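Side-chain contacts in CupA (Streptococcus pneumoniae, PDB 4F2E), which probably acts as a Cu(I) chaperone in copper resistance, binding two Cu(I) ions on a cupredoxin fold: residues A[27-32]-A[82-87]; A[48-53]-A[89-94]. All coordinates share one frame; numbering follows the deposited sequence. Where two conformers were deposited one is given.

In the fold
The four segments follow the chain as 27-32, 48-53, 82-87 and 89-94, so the two contacts interleave, and their centres lie 11 Å apart in one cupredoxin-like domain. Contact 1 sits in the interior, about 5 Å from the chain centre, between strands 24-31 and 80-86; contact 2 lies about 11 Å from it, at the copper end. Strand 92-97 ties them together, pairing parallel with 24-31 and antiparallel with 80-86, while 52-55 flanks 80-86. Glu-27 O to Lys-94 N and Phe-84 O to Gly-93 N, both 2.8 Å, are probable hydrogen bonds of this sheet. Cys-86 of contact 1 and Cys-49 of contact 2 share one copper ion, so segment 82-87 serves core and metal site alike.

Contact 1: residues A[27-32]-A[82-87]; sequences ELIVLK and FSFACG. With CU1 (copper (I) ion), chain B.
With chi1 of 61°, the CG of Phe-84 stands between its backbone N and carbonyl carbon, and the ring is carried across to Ile-29. Ile-29 uses the same kind of first torsion (64°) for CG1, then extends fully at chi2 (179°), which sends CD1 out to meet the ring. The two side chains meet at a slant: CD1 of Ile-29 lies 4.0 Å from CE2 of Phe-84, an apolar contact. The carbonyl O of Glu-27 is a looser neighbour, 4.3 Å from Phe-84 CZ and likewise oblique to the ring.

The backbones are too far apart to pair directly. The nearest CA atoms, those of Glu-27 and Phe-84, are 8.9 Å apart, because strand 92-97 runs between the two and bonds to both. Phe-55 meets the Phe-84 ring with its plane only slightly inclined, while Met-95 and Ile-16 pack on Ile-29, so both side chains belong to a shared buried cluster. Cys-86 SG binds a copper (I) ion at 2.2 Å. Phe-84 in the core is thus followed within two residues by a copper ligand, and the metal site lies at one end of the cupredoxin-fold beta-sandwich.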
loop_
_atom_site.group_PDB
_atom_site.type_symbol
_atom_site.label_atom_id
_atom_site.label_comp_id
_atom_site.label_asym_id
_atom_site.label_seq_id
_atom_site.Cartn_x
_atom_site.Cartn_y
_atom_site.Cartn_z
ATOM N N GLU A 27 2.543 -3.357 7.587
ATOM C CA GLU A 27 3.550 -3.352 6.523
ATOM C C GLU A 27 3.538 -4.670 5.755
ATOM O O GLU A 27 4.378 -4.907 4.884
ATOM C CB GLU A 27 4.943 -3.075 7.090
ATOM C CG GLU A 27 5.454 -4.144 8.042
ATOM C CD GLU A 27 6.815 -3.810 8.624
ATOM O OE1 GLU A 27 7.181 -2.616 8.649
ATOM O OE2 GLU A 27 7.519 -4.744 9.059
ATOM N N LEU A 28 2.600 -5.540 6.116
ATOM C CA LEU A 28 2.348 -6.774 5.389
ATOM C C LEU A 28 0.869 -6.791 5.052
ATOM O O LEU A 28 0.025 -6.802 5.946
ATOM C CB LEU A 28 2.695 -7.997 6.242
ATOM C CG LEU A 28 4.164 -8.262 6.568
ATOM C CD1 LEU A 28 4.288 -9.441 7.519
ATOM C CD2 LEU A 28 4.962 -8.516 5.300
ATOM N N ILE A 29 0.554 -6.768 3.765
ATOM C CA ILE A 29 -0.836 -6.760 3.332
ATOM C C ILE A 29 -1.105 -7.847 2.304
ATOM O O ILE A 29 -0.214 -8.227 1.542
ATOM C CB ILE A 29 -1.259 -5.375 2.788
ATOM C CG1 ILE A 29 -0.469 -5.013 1.530
ATOM C CG2 ILE A 29 -1.070 -4.308 3.858
ATOM C CD1 ILE A 29 -0.862 -3.672 0.935
ATOM N N VAL A 30 -2.333 -8.351 2.297
ATOM C CA VAL A 30 -2.695 -9.478 1.449
ATOM C C VAL A 30 -3.930 -9.148 0.623
ATOM O O VAL A 30 -4.994 -8.856 1.169
ATOM C CB VAL A 30 -2.945 -10.753 2.288
ATOM C CG1 VAL A 30 -3.253 -11.929 1.378
ATOM C CG2 VAL A 30 -1.737 -11.058 3.163
ATOM N N LEU A 31 -3.774 -9.193 -0.697
ATOM C CA LEU A 31 -4.847 -8.849 -1.620
ATOM C C LEU A 31 -5.263 -10.035 -2.478
ATOM O O LEU A 31 -4.479 -10.961 -2.704
ATOM C CB LEU A 31 -4.417 -7.698 -2.532
ATOM C CG LEU A 31 -4.609 -6.274 -2.005
ATOM C CD1 LEU A 31 -3.907 -6.070 -0.670
ATOM C CD2 LEU A 31 -4.116 -5.265 -3.032
ATOM N N LYS A 32 -6.504 -9.996 -2.956
ATOM C CA LYS A 32 -7.012 -11.009 -3.871
ATOM C C LYS A 32 -6.653 -10.667 -5.313
ATOM O O LYS A 32 -6.826 -9.531 -5.760
ATOM C CB LYS A 32 -8.531 -11.143 -3.753
ATOM C CG LYS A 32 -9.018 -11.898 -2.531
ATOM C CD LYS A 32 -10.506 -12.198 -2.661
ATOM C CE LYS A 32 -11.033 -12.952 -1.452
ATOM N NZ LYS A 32 -10.372 -14.277 -1.293
ATOM N N PHE A 82 4.996 -8.422 -3.815
ATOM C CA PHE A 82 5.355 -7.142 -4.412
ATOM C C PHE A 82 5.713 -6.145 -3.331
ATOM O O PHE A 82 5.056 -6.071 -2.294
ATOM C CB PHE A 82 4.201 -6.614 -5.260
ATOM C CG PHE A 82 3.709 -7.604 -6.274
ATOM C CD1 PHE A 82 2.625 -8.418 -5.996
ATOM C CD2 PHE A 82 4.348 -7.737 -7.493
ATOM C CE1 PHE A 82 2.177 -9.338 -6.925
ATOM C CE2 PHE A 82 3.908 -8.653 -8.424
ATOM C CZ PHE A 82 2.821 -9.456 -8.141
ATOM N N SER A 83 6.760 -5.372 -3.576
ATOM C CA SER A 83 7.252 -4.447 -2.573
ATOM C C SER A 83 6.548 -3.104 -2.675
ATOM O O SER A 83 6.048 -2.720 -3.732
ATOM C CB SER A 83 8.754 -4.238 -2.750
ATOM O OG SER A 83 9.014 -3.559 -3.967
ATOM N N PHE A 84 6.495 -2.394 -1.559
ATOM C CA PHE A 84 6.254 -0.964 -1.609
ATOM C C PHE A 84 7.196 -0.286 -0.636
ATOM O O PHE A 84 7.744 -0.927 0.259
ATOM C CB PHE A 84 4.774 -0.580 -1.407
ATOM C CG PHE A 84 4.178 -0.979 -0.077
ATOM C CD1 PHE A 84 4.186 -0.101 0.997
ATOM C CD2 PHE A 84 3.546 -2.206 0.072
ATOM C CE1 PHE A 84 3.607 -0.451 2.206
ATOM C CE2 PHE A 84 2.967 -2.567 1.280
ATOM C CZ PHE A 84 2.996 -1.687 2.349
ATOM N N ALA A 85 7.423 1.002 -0.845
ATOM C CA ALA A 85 8.409 1.718 -0.058
ATOM C C ALA A 85 8.207 3.211 -0.191
ATOM O O ALA A 85 7.426 3.671 -1.024
ATOM C CB ALA A 85 9.814 1.338 -0.503
ATOM N N CYS A 86 8.906 3.970 0.641
ATOM C CA CYS A 86 8.897 5.416 0.508
ATOM C C CYS A 86 9.724 5.800 -0.711
ATOM O O CYS A 86 10.362 4.948 -1.334
ATOM C CB CYS A 86 9.459 6.075 1.762
ATOM S SG CYS A 86 11.233 5.825 1.964
ATOM N N GLY A 87 9.716 7.084 -1.045
ATOM C CA GLY A 87 10.449 7.569 -2.200
ATOM C C GLY A 87 11.959 7.429 -2.099
ATOM O O GLY A 87 12.661 7.587 -3.099
HETATM CU CU CU1 B . 11.730 7.257 3.528
#

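Contact 2: residues A[48-53]-A[89-94]; sequences PCLDQI and NMMHGK. With CU1 (copper (I) ion), chain C; CU1 (copper (I) ion), chain B.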
loop_
_atom_site.group_PDB
_atom_site.type_symbol
_atom_site.label_atom_id
_atom_site.label_comp_id
_atom_site.label_asym_id
_atom_site.label_seq_id
_atom_site.Cartn_x
_atom_site.Cartn_y
_atom_site.Cartn_z
ATOM N N PRO A 48 10.215 14.116 6.139
ATOM C CA PRO A 48 10.433 14.136 4.688
ATOM C C PRO A 48 10.755 12.750 4.129
ATOM O O PRO A 48 10.539 12.507 2.946
ATOM C CB PRO A 48 11.635 15.074 4.531
ATOM C CG PRO A 48 11.537 15.985 5.717
ATOM C CD PRO A 48 11.039 15.120 6.838
ATOM N N CYS A 49 11.256 11.854 4.972
ATOM C CA CYS A 49 11.527 10.486 4.542
ATOM C C CYS A 49 10.264 9.825 3.980
ATOM O O CYS A 49 10.344 8.934 3.132
ATOM C CB CYS A 49 12.083 9.666 5.712
ATOM S SG CYS A 49 12.724 8.022 5.282
ATOM N N LEU A 50 9.101 10.274 4.444
ATOM C CA LEU A 50 7.832 9.637 4.091
ATOM C C LEU A 50 6.974 10.459 3.121
ATOM O O LEU A 50 5.764 10.250 3.020
ATOM C CB LEU A 50 7.050 9.301 5.366
ATOM C CG LEU A 50 7.741 8.267 6.262
ATOM C CD1 LEU A 50 7.175 8.296 7.676
ATOM C CD2 LEU A 50 7.626 6.871 5.661
ATOM N N ASP A 51 7.610 11.373 2.392
ATOM C CA ASP A 51 6.901 12.266 1.474
ATOM C C ASP A 51 6.253 11.556 0.289
ATOM O O ASP A 51 5.253 12.028 -0.254
ATOM C CB ASP A 51 7.834 13.361 0.954
ATOM C CG ASP A 51 8.017 14.490 1.944
ATOM O OD1 ASP A 51 7.259 14.547 2.934
ATOM O OD2 ASP A 51 8.912 15.331 1.721
ATOM N N GLN A 52 6.828 10.431 -0.126
ATOM C CA GLN A 52 6.316 9.716 -1.288
ATOM C C GLN A 52 6.071 8.243 -1.008
ATOM O O GLN A 52 6.686 7.654 -0.115
ATOM C CB GLN A 52 7.269 9.860 -2.475
ATOM C CG GLN A 52 7.367 11.272 -3.015
ATOM C CD GLN A 52 8.749 11.863 -2.853
ATOM O OE1 GLN A 52 9.755 11.187 -3.068
ATOM N NE2 GLN A 52 8.808 13.134 -2.469
ATOM N N ILE A 53 5.156 7.660 -1.776
ATOM C CA ILE A 53 4.893 6.228 -1.734
ATOM C C ILE A 53 5.184 5.647 -3.113
ATOM O O ILE A 53 4.842 6.251 -4.132
ATOM C CB ILE A 53 3.436 5.917 -1.305
ATOM C CG1 ILE A 53 3.243 4.414 -1.075
ATOM C CG2 ILE A 53 2.435 6.440 -2.336
ATOM C CD1 ILE A 53 4.091 3.848 0.052
ATOM N N ASN A 89 13.344 4.600 -0.662
ATOM C CA ASN A 89 13.607 3.172 -0.495
ATOM C C ASN A 89 14.230 2.893 0.875
ATOM O O ASN A 89 15.092 2.028 1.008
ATOM C CB ASN A 89 14.511 2.649 -1.619
ATOM C CG ASN A 89 14.424 1.140 -1.794
ATOM O OD1 ASN A 89 13.429 0.516 -1.428
ATOM N ND2 ASN A 89 15.469 0.551 -2.368
ATOM N N MET A 90 13.781 3.633 1.888
ATOM C CA MET A 90 14.268 3.462 3.259
ATOM C C MET A 90 13.240 2.779 4.154
ATOM O O MET A 90 13.600 1.996 5.035
ATOM C CB MET A 90 14.638 4.811 3.879
ATOM C CG MET A 90 15.926 5.421 3.345
ATOM S SD MET A 90 16.324 7.028 4.078
ATOM C CE MET A 90 16.501 6.579 5.801
ATOM N N MET A 91 11.967 3.103 3.939
ATOM C CA MET A 91 10.867 2.498 4.683
ATOM C C MET A 91 10.119 1.555 3.753
ATOM O O MET A 91 9.864 1.903 2.600
ATOM C CB MET A 91 9.911 3.580 5.175
ATOM C CG MET A 91 10.582 4.696 5.951
ATOM S SD MET A 91 10.704 4.323 7.704
ATOM C CE MET A 91 12.075 3.183 7.740
ATOM N N HIS A 92 9.744 0.379 4.253
ATOM C CA HIS A 92 9.282 -0.699 3.381
ATOM C C HIS A 92 7.995 -1.391 3.810
ATOM O O HIS A 92 7.634 -1.409 4.987
ATOM C CB HIS A 92 10.375 -1.760 3.247
ATOM C CG HIS A 92 11.709 -1.201 2.870
ATOM N ND1 HIS A 92 12.069 -0.954 1.562
ATOM C CD2 HIS A 92 12.770 -0.837 3.628
ATOM C CE1 HIS A 92 13.298 -0.467 1.532
ATOM N NE2 HIS A 92 13.744 -0.382 2.772
ATOM N N GLY A 93 7.326 -1.976 2.825
ATOM C CA GLY A 93 6.179 -2.833 3.045
ATOM C C GLY A 93 6.174 -3.950 2.018
ATOM O O GLY A 93 6.899 -3.898 1.022
ATOM N N LYS A 94 5.362 -4.970 2.265
ATOM C CA LYS A 94 5.224 -6.080 1.335
ATOM C C LYS A 94 3.754 -6.351 1.080
ATOM O O LYS A 94 2.943 -6.377 2.008
ATOM C CB LYS A 94 5.906 -7.326 1.879
HETATM CU CU CU1 C . 14.555 8.529 4.075
HETATM CU CU CU1 B . 11.730 7.257 3.528
#
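Met-90 and Cys-49 meet through copper, and the methionine can be traced outward toward it. Its CB points to segment 48-53 and stands 3.7 Å from the copper (I) ion of chain C. CG, 3.5 Å from the same ion, is brought close by its bond to the ligating sulfur. SD makes the bond, with 2.3 Å between Met-90 SD and that copper. Beyond the sulfur, the bend at chi3 (61°) leaves the methyl CE of Met-90 4.1 Å from Cys-49 SG.

The cysteine supplies a second ligand to that ion and does more. Cys-49 SG lies 2.2 Å from the chain C copper, and the angle from this sulfur through the metal to Met-90 SD is about 118°, a bent pair and not a linear one. The same SG also binds the copper (I) ion of chain B, with the two metals subtending close to 90° at the sulfur, a true bridge that leaves the two coppers 3.1 Å apart. Cys-49 reaches the chain B copper a second time through its backbone O, at 2.2 Å, which makes it a chelate. Cys-86 SG adds another ligand to that ion, and Met-88 SD joins Met-90 on the other.

Beside the chain B copper, Met-91 CG also packs crosswise on Leu-50 CD2 (3.7 Å), and Tyr-24 touches both side chains.

The ligand sets differ: one copper has two cysteine sulfurs and a carbonyl oxygen, the other a bridging cysteine sulfur and two thioethers. Soft, sulfur-rich donors of this kind suit Cu(I), and the thiolate-rich site would be expected to hold its ion more tightly than the methionine-rich one.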